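Local atomic coordinates of malate dehydrogenase (Porphyromonas gingivalis, PDB entry 3FI9), a protein that probably catalyses the NAD-dependent interconversion of malate and oxaloacetate. Residues Pro128-Tyr139 against Leu313-Pro324; Gly180-Ser191 against Glu299-Leu310. All coordinates share one frame; numbering follows the deposited sequence.

Interaction 1 of 2, residues Pro128-Tyr139 against Leu313-Pro324; sequences PADITGLVTLIY and LRDEVIAMGIIP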
# COMPACT_ATOMS: atom_id res chain seq x y z
N PRO A 128 3.30 -18.08 15.90
CA PRO A 128 2.79 -17.33 17.05
C PRO A 128 3.86 -16.34 17.55
O PRO A 128 4.92 -16.78 18.00
CB PRO A 128 2.51 -18.43 18.08
CG PRO A 128 3.49 -19.52 17.73
CD PRO A 128 3.68 -19.48 16.25
N ALA A 129 3.59 -15.03 17.46
CA ALA A 129 4.66 -14.02 17.69
C ALA A 129 5.33 -14.02 19.06
O ALA A 129 6.51 -13.66 19.16
CB ALA A 129 4.17 -12.58 17.29
N ASP A 130 4.63 -14.46 20.11
CA ASP A 130 5.29 -14.63 21.42
C ASP A 130 6.45 -15.63 21.36
O ASP A 130 7.41 -15.52 22.11
CB ASP A 130 4.33 -15.06 22.55
CG ASP A 130 3.44 -16.23 22.14
OD1 ASP A 130 2.69 -16.06 21.15
OD2 ASP A 130 3.48 -17.29 22.82
N ILE A 131 6.32 -16.64 20.52
CA ILE A 131 7.34 -17.67 20.42
C ILE A 131 8.34 -17.22 19.39
O ILE A 131 9.53 -17.19 19.66
CB ILE A 131 6.79 -19.03 19.98
CG1 ILE A 131 5.97 -19.69 21.11
CG2 ILE A 131 7.94 -19.98 19.53
CD1 ILE A 131 6.73 -19.88 22.42
N THR A 132 7.85 -16.84 18.21
CA THR A 132 8.77 -16.49 17.11
C THR A 132 9.66 -15.32 17.45
O THR A 132 10.87 -15.31 17.16
CB THR A 132 8.00 -16.23 15.79
OG1 THR A 132 7.03 -15.18 15.99
CG2 THR A 132 7.28 -17.50 15.36
N GLY A 133 9.06 -14.29 18.04
CA GLY A 133 9.85 -13.19 18.49
C GLY A 133 10.86 -13.59 19.55
O GLY A 133 12.01 -13.10 19.53
N LEU A 134 10.48 -14.46 20.50
CA LEU A 134 11.44 -14.81 21.59
C LEU A 134 12.59 -15.68 21.06
O LEU A 134 13.76 -15.52 21.41
CB LEU A 134 10.70 -15.53 22.73
CG LEU A 134 11.49 -16.12 23.89
CD1 LEU A 134 12.22 -15.04 24.63
CD2 LEU A 134 10.53 -16.86 24.87
N VAL A 135 12.24 -16.60 20.17
CA VAL A 135 13.25 -17.48 19.57
C VAL A 135 14.20 -16.66 18.72
O VAL A 135 15.43 -16.83 18.78
CB VAL A 135 12.59 -18.53 18.67
CG1 VAL A 135 13.64 -19.23 17.81
CG2 VAL A 135 11.80 -19.56 19.51
N THR A 136 13.65 -15.75 17.92
CA THR A 136 14.57 -14.90 17.16
C THR A 136 15.52 -14.12 18.04
O THR A 136 16.72 -14.05 17.73
CB THR A 136 13.83 -13.94 16.19
OG1 THR A 136 13.17 -14.70 15.19
CG2 THR A 136 14.81 -13.01 15.48
N LEU A 137 15.01 -13.46 19.09
CA LEU A 137 15.85 -12.74 20.04
C LEU A 137 16.99 -13.62 20.58
O LEU A 137 18.16 -13.24 20.57
CB LEU A 137 14.99 -12.22 21.22
CG LEU A 137 15.70 -11.43 22.31
CD1 LEU A 137 16.60 -10.33 21.74
CD2 LEU A 137 14.72 -10.91 23.42
N ILE A 138 16.63 -14.81 21.05
CA ILE A 138 17.59 -15.71 21.67
C ILE A 138 18.71 -16.15 20.70
O ILE A 138 19.91 -15.97 21.00
CB ILE A 138 16.88 -16.92 22.25
CG1 ILE A 138 16.05 -16.47 23.46
CG2 ILE A 138 17.92 -17.97 22.66
CD1 ILE A 138 15.10 -17.56 23.96
N TYR A 139 18.33 -16.61 19.52
CA TYR A 139 19.32 -17.03 18.53
C TYR A 139 20.09 -15.88 17.84
O TYR A 139 21.19 -16.10 17.30
CB TYR A 139 18.67 -17.88 17.49
CG TYR A 139 18.45 -19.31 17.93
CD1 TYR A 139 17.28 -19.69 18.58
CD2 TYR A 139 19.41 -20.28 17.68
CE1 TYR A 139 17.06 -21.00 18.97
CE2 TYR A 139 19.21 -21.60 18.09
CZ TYR A 139 18.03 -21.96 18.74
OH TYR A 139 17.78 -23.27 19.14
N LEU A 313 3.23 -22.22 26.43
CA LEU A 313 3.69 -22.40 25.05
C LEU A 313 5.23 -22.30 24.97
O LEU A 313 5.87 -23.08 24.27
CB LEU A 313 3.05 -21.35 24.11
CG LEU A 313 3.03 -21.73 22.63
CD1 LEU A 313 2.20 -23.02 22.43
CD2 LEU A 313 2.48 -20.61 21.76
N ARG A 314 5.80 -21.33 25.68
CA ARG A 314 7.25 -21.22 25.77
C ARG A 314 7.86 -22.54 26.22
O ARG A 314 8.84 -23.00 25.64
CB ARG A 314 7.65 -20.13 26.75
CG ARG A 314 9.14 -20.01 27.02
CD ARG A 314 9.35 -19.32 28.39
NE ARG A 314 8.79 -20.12 29.49
CZ ARG A 314 8.43 -19.62 30.67
NH1 ARG A 314 8.58 -18.34 30.91
NH2 ARG A 314 7.93 -20.40 31.63
N ASP A 315 7.27 -23.18 27.24
CA ASP A 315 7.83 -24.42 27.78
C ASP A 315 7.72 -25.61 26.79
O ASP A 315 8.61 -26.46 26.75
CB ASP A 315 7.20 -24.76 29.14
CG ASP A 315 7.58 -23.77 30.24
OD1 ASP A 315 8.62 -23.05 30.15
OD2 ASP A 315 6.82 -23.74 31.23
N GLU A 316 6.66 -25.67 26.00
CA GLU A 316 6.61 -26.61 24.88
C GLU A 316 7.82 -26.49 23.95
O GLU A 316 8.45 -27.48 23.57
CB GLU A 316 5.37 -26.39 24.01
CG GLU A 316 4.12 -27.11 24.44
CD GLU A 316 3.05 -27.05 23.37
OE1 GLU A 316 2.00 -26.45 23.65
OE2 GLU A 316 3.24 -27.62 22.26
N VAL A 317 8.14 -25.25 23.56
CA VAL A 317 9.24 -25.03 22.63
C VAL A 317 10.62 -25.28 23.28
O VAL A 317 11.59 -25.62 22.59
CB VAL A 317 9.08 -23.64 21.96
CG1 VAL A 317 10.24 -23.37 20.94
CG2 VAL A 317 7.71 -23.58 21.25
N ILE A 318 10.72 -25.07 24.59
CA ILE A 318 11.92 -25.51 25.32
C ILE A 318 11.98 -27.04 25.21
O ILE A 318 13.06 -27.62 25.00
CB ILE A 318 11.90 -25.02 26.83
CG1 ILE A 318 12.01 -23.49 26.89
CG2 ILE A 318 13.05 -25.63 27.69
CD1 ILE A 318 11.67 -22.89 28.28
N ALA A 319 10.84 -27.71 25.34
CA ALA A 319 10.83 -29.19 25.35
C ALA A 319 11.23 -29.78 24.00
O ALA A 319 11.75 -30.91 23.92
CB ALA A 319 9.45 -29.71 25.78
N MET A 320 11.01 -29.02 22.94
CA MET A 320 11.36 -29.42 21.59
C MET A 320 12.88 -29.22 21.46
O MET A 320 13.47 -29.55 20.46
CB MET A 320 10.64 -28.56 20.55
CG MET A 320 9.10 -28.75 20.34
SD MET A 320 8.37 -27.40 19.29
CE MET A 320 6.63 -27.75 19.44
N GLY A 321 13.52 -28.66 22.47
CA GLY A 321 14.97 -28.36 22.37
C GLY A 321 15.39 -27.14 21.52
O GLY A 321 16.58 -26.98 21.19
N ILE A 322 14.43 -26.27 21.18
CA ILE A 322 14.71 -25.17 20.28
C ILE A 322 15.09 -23.92 21.08
O ILE A 322 16.09 -23.23 20.81
CB ILE A 322 13.46 -24.83 19.42
CG1 ILE A 322 13.20 -25.91 18.37
CG2 ILE A 322 13.66 -23.40 18.76
CD1 ILE A 322 11.82 -25.81 17.65
N ILE A 323 14.28 -23.66 22.10
CA ILE A 323 14.60 -22.64 23.07
C ILE A 323 15.41 -23.35 24.18
O ILE A 323 15.02 -24.42 24.65
CB ILE A 323 13.27 -22.05 23.62
CG1 ILE A 323 12.47 -21.36 22.51
CG2 ILE A 323 13.50 -21.09 24.79
CD1 ILE A 323 11.14 -20.70 23.02
N PRO A 324 16.55 -22.78 24.59
CA PRO A 324 17.33 -23.43 25.64
C PRO A 324 16.62 -23.37 26.98
O PRO A 324 15.70 -22.55 27.16
CB PRO A 324 18.60 -22.57 25.73
CG PRO A 324 18.57 -21.66 24.53
CD PRO A 324 17.11 -21.47 24.21
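I131 and V135 mark the closest backbone approach, the CA of I131 lying 6.4 Å from the CA of R314 and V135 facing I323, while the axes of helix segments 129-139 and 313-319 come within 10.2 Å at a crossing angle of -51°. I131 wedges against the second helix with all its branches. Its side chain, with CG1 beside the backbone N and anti to the carbonyl carbon (chi1 -72°), crosses L313 at a slant, CG1 3.7 Å from L313 CD2; CD1 bends over the backbone of R314, and CG2 meets the CG2 of V317. L313 CD2 also touches D130, with 3.6 Å to its OD2. One turn on, L134 CD2 rests on the aliphatic CG of R314, not on its charged end. The guanidinium turns to other partners: NE and NH2 both grip D315 OD1, and NH1 bonds to H272 O.

Beyond the helix end the chain itself supplies the surface. G321, at phi 76°, closes a Schellman motif; I322 follows, still near helical angles, and I323 and P324 are extended. V135 CG2 sits 3.6 Å from I323 CG1. I138 splits its branches: it crosses I323 at about a right angle, CD1 against I323 CG2, and its CG2 reaches toward P324 CD at 3.9 Å. At the far end the Y139 hydroxyl donates to I322 O, which lies at the ring edge near its plane; the modelled OH to O separation of 2.4 Å is very short, so its exact length is doubtful.

P128, the N-cap, follows a cis peptide bond, and its side chain lies about 4 Å from those of N101 and N127, predicted NAD and substrate residues. The contact thus packs a helix of the Rossmann-type NAD domain against the C-terminal helix of the lactate/malate dehydrogenase fold.

Interaction 2 of 2, residues Gly180-Ser191 against Glu299-Leu310; sequences GGHGEQMAVFAS and ERAALKESYSHL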
# COMPACT_ATOMS: atom_id res chain seq x y z
N GLY A 180 -0.55 -8.47 26.78
CA GLY A 180 -0.39 -9.94 26.93
C GLY A 180 -0.22 -10.69 25.62
O GLY A 180 0.69 -10.39 24.85
N GLY A 181 -1.12 -11.64 25.37
CA GLY A 181 -1.10 -12.46 24.14
C GLY A 181 -2.05 -11.81 23.16
O GLY A 181 -2.51 -10.70 23.40
N HIS A 182 -2.37 -12.50 22.07
CA HIS A 182 -3.32 -11.98 21.10
C HIS A 182 -4.55 -12.84 20.92
O HIS A 182 -4.61 -13.99 21.39
CB HIS A 182 -2.64 -11.75 19.76
CG HIS A 182 -2.39 -13.01 18.99
ND1 HIS A 182 -1.40 -13.91 19.32
CD2 HIS A 182 -3.01 -13.51 17.90
CE1 HIS A 182 -1.41 -14.91 18.46
NE2 HIS A 182 -2.39 -14.70 17.59
N GLY A 183 -5.53 -12.29 20.21
CA GLY A 183 -6.80 -12.93 19.98
C GLY A 183 -7.38 -13.42 21.30
O GLY A 183 -7.63 -12.65 22.25
N GLU A 184 -7.55 -14.72 21.38
CA GLU A 184 -8.25 -15.29 22.52
C GLU A 184 -7.44 -15.04 23.78
O GLU A 184 -8.00 -15.06 24.86
CB GLU A 184 -8.43 -16.79 22.31
N GLN A 185 -6.14 -14.81 23.64
CA GLN A 185 -5.31 -14.58 24.83
C GLN A 185 -5.01 -13.11 25.10
O GLN A 185 -4.13 -12.78 25.91
CB GLN A 185 -4.00 -15.33 24.69
CG GLN A 185 -4.20 -16.79 24.42
CD GLN A 185 -4.87 -17.42 25.57
OE1 GLN A 185 -5.61 -18.38 25.42
NE2 GLN A 185 -4.63 -16.89 26.76
N MET A 186 -5.73 -12.22 24.44
CA MET A 186 -5.48 -10.81 24.73
C MET A 186 -6.06 -10.47 26.09
O MET A 186 -7.06 -11.06 26.49
CB MET A 186 -6.04 -9.87 23.65
CG MET A 186 -7.57 -9.63 23.71
SD MET A 186 -8.23 -8.77 22.23
CE MET A 186 -9.86 -8.42 22.81
N ALA A 187 -5.46 -9.48 26.76
CA ALA A 187 -6.02 -8.89 27.98
C ALA A 187 -6.39 -7.42 27.71
O ALA A 187 -5.52 -6.58 27.51
CB ALA A 187 -4.98 -8.97 29.13
N VAL A 188 -7.69 -7.13 27.69
CA VAL A 188 -8.21 -5.80 27.46
C VAL A 188 -8.10 -4.95 28.73
O VAL A 188 -8.62 -5.31 29.80
CB VAL A 188 -9.70 -5.88 26.99
CG1 VAL A 188 -10.18 -4.53 26.54
CG2 VAL A 188 -9.88 -6.93 25.86
N PHE A 189 -7.37 -3.85 28.64
CA PHE A 189 -7.25 -2.89 29.74
C PHE A 189 -8.18 -1.70 29.50
O PHE A 189 -7.73 -0.61 29.17
CB PHE A 189 -5.80 -2.41 29.93
CG PHE A 189 -4.98 -3.34 30.75
CD1 PHE A 189 -4.95 -4.71 30.44
CD2 PHE A 189 -4.22 -2.86 31.81
CE1 PHE A 189 -4.16 -5.62 31.22
CE2 PHE A 189 -3.41 -3.76 32.59
CZ PHE A 189 -3.39 -5.13 32.28
N ALA A 190 -9.48 -1.93 29.66
CA ALA A 190 -10.46 -0.85 29.37
C ALA A 190 -10.26 0.42 30.23
O ALA A 190 -10.65 1.54 29.85
CB ALA A 190 -11.89 -1.39 29.54
N SER A 191 -9.66 0.27 31.39
CA SER A 191 -9.38 1.45 32.17
C SER A 191 -8.49 2.50 31.44
O SER A 191 -8.46 3.65 31.86
CB SER A 191 -8.71 1.07 33.50
OG SER A 191 -7.37 0.69 33.26
N GLU A 299 -7.35 -5.95 36.03
CA GLU A 299 -6.75 -6.07 34.70
C GLU A 299 -5.40 -6.78 34.77
O GLU A 299 -5.10 -7.63 33.94
CB GLU A 299 -6.60 -4.68 34.08
CG GLU A 299 -7.95 -4.06 33.81
CD GLU A 299 -7.87 -2.60 33.41
OE1 GLU A 299 -6.93 -1.89 33.83
OE2 GLU A 299 -8.77 -2.15 32.70
N ARG A 300 -4.59 -6.45 35.78
CA ARG A 300 -3.29 -7.14 35.94
C ARG A 300 -3.49 -8.65 36.16
O ARG A 300 -2.68 -9.48 35.70
CB ARG A 300 -2.46 -6.51 37.06
CG ARG A 300 -1.96 -5.12 36.64
CD ARG A 300 -0.95 -4.57 37.61
NE ARG A 300 -1.51 -4.28 38.93
CZ ARG A 300 -2.15 -3.17 39.27
NH1 ARG A 300 -2.34 -2.19 38.38
NH2 ARG A 300 -2.57 -3.02 40.52
N ALA A 301 -4.59 -9.02 36.81
CA ALA A 301 -4.88 -10.47 36.97
C ALA A 301 -5.25 -11.12 35.65
O ALA A 301 -4.95 -12.30 35.40
CB ALA A 301 -5.97 -10.68 38.04
N ALA A 302 -5.95 -10.38 34.80
CA ALA A 302 -6.27 -10.89 33.49
C ALA A 302 -4.98 -11.06 32.68
O ALA A 302 -4.80 -12.04 31.96
CB ALA A 302 -7.26 -9.92 32.76
N LEU A 303 -4.08 -10.08 32.82
CA LEU A 303 -2.75 -10.11 32.19
C LEU A 303 -1.93 -11.33 32.68
O LEU A 303 -1.25 -11.99 31.89
CB LEU A 303 -1.99 -8.81 32.48
CG LEU A 303 -0.63 -8.63 31.78
CD1 LEU A 303 -0.80 -8.69 30.27
CD2 LEU A 303 0.08 -7.33 32.15
N LYS A 304 -2.02 -11.63 33.96
CA LYS A 304 -1.35 -12.81 34.53
C LYS A 304 -1.91 -14.10 33.90
O LYS A 304 -1.16 -15.01 33.57
CB LYS A 304 -1.52 -12.81 36.06
CG LYS A 304 -0.90 -14.01 36.78
CD LYS A 304 0.56 -14.23 36.36
CE LYS A 304 1.25 -15.27 37.29
NZ LYS A 304 2.70 -15.46 36.98
N GLU A 305 -3.23 -14.16 33.72
CA GLU A 305 -3.87 -15.27 33.02
C GLU A 305 -3.29 -15.47 31.61
O GLU A 305 -2.97 -16.59 31.20
CB GLU A 305 -5.36 -14.95 32.83
CG GLU A 305 -6.23 -15.22 34.00
CD GLU A 305 -6.82 -16.63 33.92
OE1 GLU A 305 -6.18 -17.55 34.48
OE2 GLU A 305 -7.91 -16.81 33.32
N SER A 306 -3.23 -14.39 30.83
CA SER A 306 -2.61 -14.41 29.51
C SER A 306 -1.12 -14.85 29.63
O SER A 306 -0.64 -15.75 28.87
CB SER A 306 -2.75 -13.00 28.89
OG SER A 306 -2.16 -12.93 27.62
N TYR A 307 -0.42 -14.28 30.60
CA TYR A 307 0.97 -14.66 30.86
C TYR A 307 1.07 -16.20 31.02
O TYR A 307 1.92 -16.84 30.40
CB TYR A 307 1.60 -13.94 32.06
CG TYR A 307 2.95 -14.56 32.42
CD1 TYR A 307 4.12 -14.16 31.77
CD2 TYR A 307 3.02 -15.63 33.32
CE1 TYR A 307 5.36 -14.80 32.06
CE2 TYR A 307 4.22 -16.28 33.59
CZ TYR A 307 5.38 -15.85 32.97
OH TYR A 307 6.55 -16.52 33.27
N SER A 308 0.18 -16.81 31.81
CA SER A 308 0.26 -18.26 32.08
C SER A 308 0.11 -19.12 30.83
O SER A 308 0.76 -20.19 30.70
CB SER A 308 -0.78 -18.66 33.14
OG SER A 308 -0.55 -17.90 34.33
N HIS A 309 -0.74 -18.70 29.91
CA HIS A 309 -0.87 -19.44 28.66
C HIS A 309 0.39 -19.28 27.81
O HIS A 309 0.85 -20.24 27.15
CB HIS A 309 -2.08 -18.95 27.88
CG HIS A 309 -2.36 -19.72 26.64
ND1 HIS A 309 -1.62 -19.56 25.49
CD2 HIS A 309 -3.31 -20.65 26.35
CE1 HIS A 309 -2.09 -20.37 24.55
NE2 HIS A 309 -3.12 -21.03 25.04
N LEU A 310 0.96 -18.08 27.81
CA LEU A 310 2.17 -17.83 27.02
C LEU A 310 3.35 -18.67 27.54
O LEU A 310 4.14 -19.22 26.75
CB LEU A 310 2.55 -16.35 27.04
CG LEU A 310 1.52 -15.44 26.34
CD1 LEU A 310 1.99 -13.97 26.35
CD2 LEU A 310 1.26 -15.90 24.92
O HOH W 1 -6.90 -12.55 29.39
O HOH W 2 -10.66 -3.73 31.40
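S191 and E299 form a two-point clasp: the S191 hydroxyl donates to E299 OE1 (OG to OE1, 2.7 Å) and the backbone N of S191 to OE2 (2.9 Å, N-H...O angle 167°). Both carboxylate oxygens use their syn lone pairs, so the pair of bonds fixes the rotation of the group. A water beside the clasp joins E299 OE2 to V188 O and A190 N, giving that carboxylate oxygen another partner. Higher up the same side chain, E299 CB stands over the centre of the F189 ring, 3.5 Å from its centroid, in a CH-pi contact, while L303 CB meets that ring at its edge.

At the other end, S306 OG serves two backbone partners. With chi1 at 179°, the hydroxyl is swung away from the S306 backbone N to accept from G181 N at 2.8 Å and donate to Q185 O at 2.6 Å, nearly along the C=O axis. Next to it the Q185 amide stacks on one face of the H309 ring, the planes nearly parallel and Q185 OE1 3.4 Å from H309 CD2.

The partners of the helix lie on and just after a two-stranded antiparallel hairpin, 178-180 with 186-188, laid over the long C-terminal helix. Strand 186-188 runs antiparallel to helix 299-310, their axes 177° apart in direction. A187 CB faces the helix backbone, 4.0 Å from L303 CA, and L303 CD1 lies over G180, where the lack of a side chain lets the helix come close. The hairpin turn carries H182, the predicted proton acceptor, which does not touch the helix; its side chain instead meets N127 and D154.

Further out, the F189 ring is also set by an edge-to-face contact with Y179, while helix 297-319 is tied on its other side by the hydroxyl of Y307 bonding to E271 O.

How the interactions relate
Along the chain, residues 128-139 come first, following strand 121-124 of the NAD domain. The hairpin segment 180-191 comes next, and its partner 299-310 closes the inner loop as interaction 2. A few residues later, the end of the same helix 297-319 and the turn after it, 313-324, return to 128-139 and close the outer loop as interaction 1, so interaction 2 is nested within it. The contact centres lie about 19 Å apart, yet they meet by packing: D130 OD2 is 3.4 Å from L310 CD2. One C-terminal helix therefore ties the hairpin of the C-terminal domain, with its predicted active-site turn, to a helix of the NAD domain.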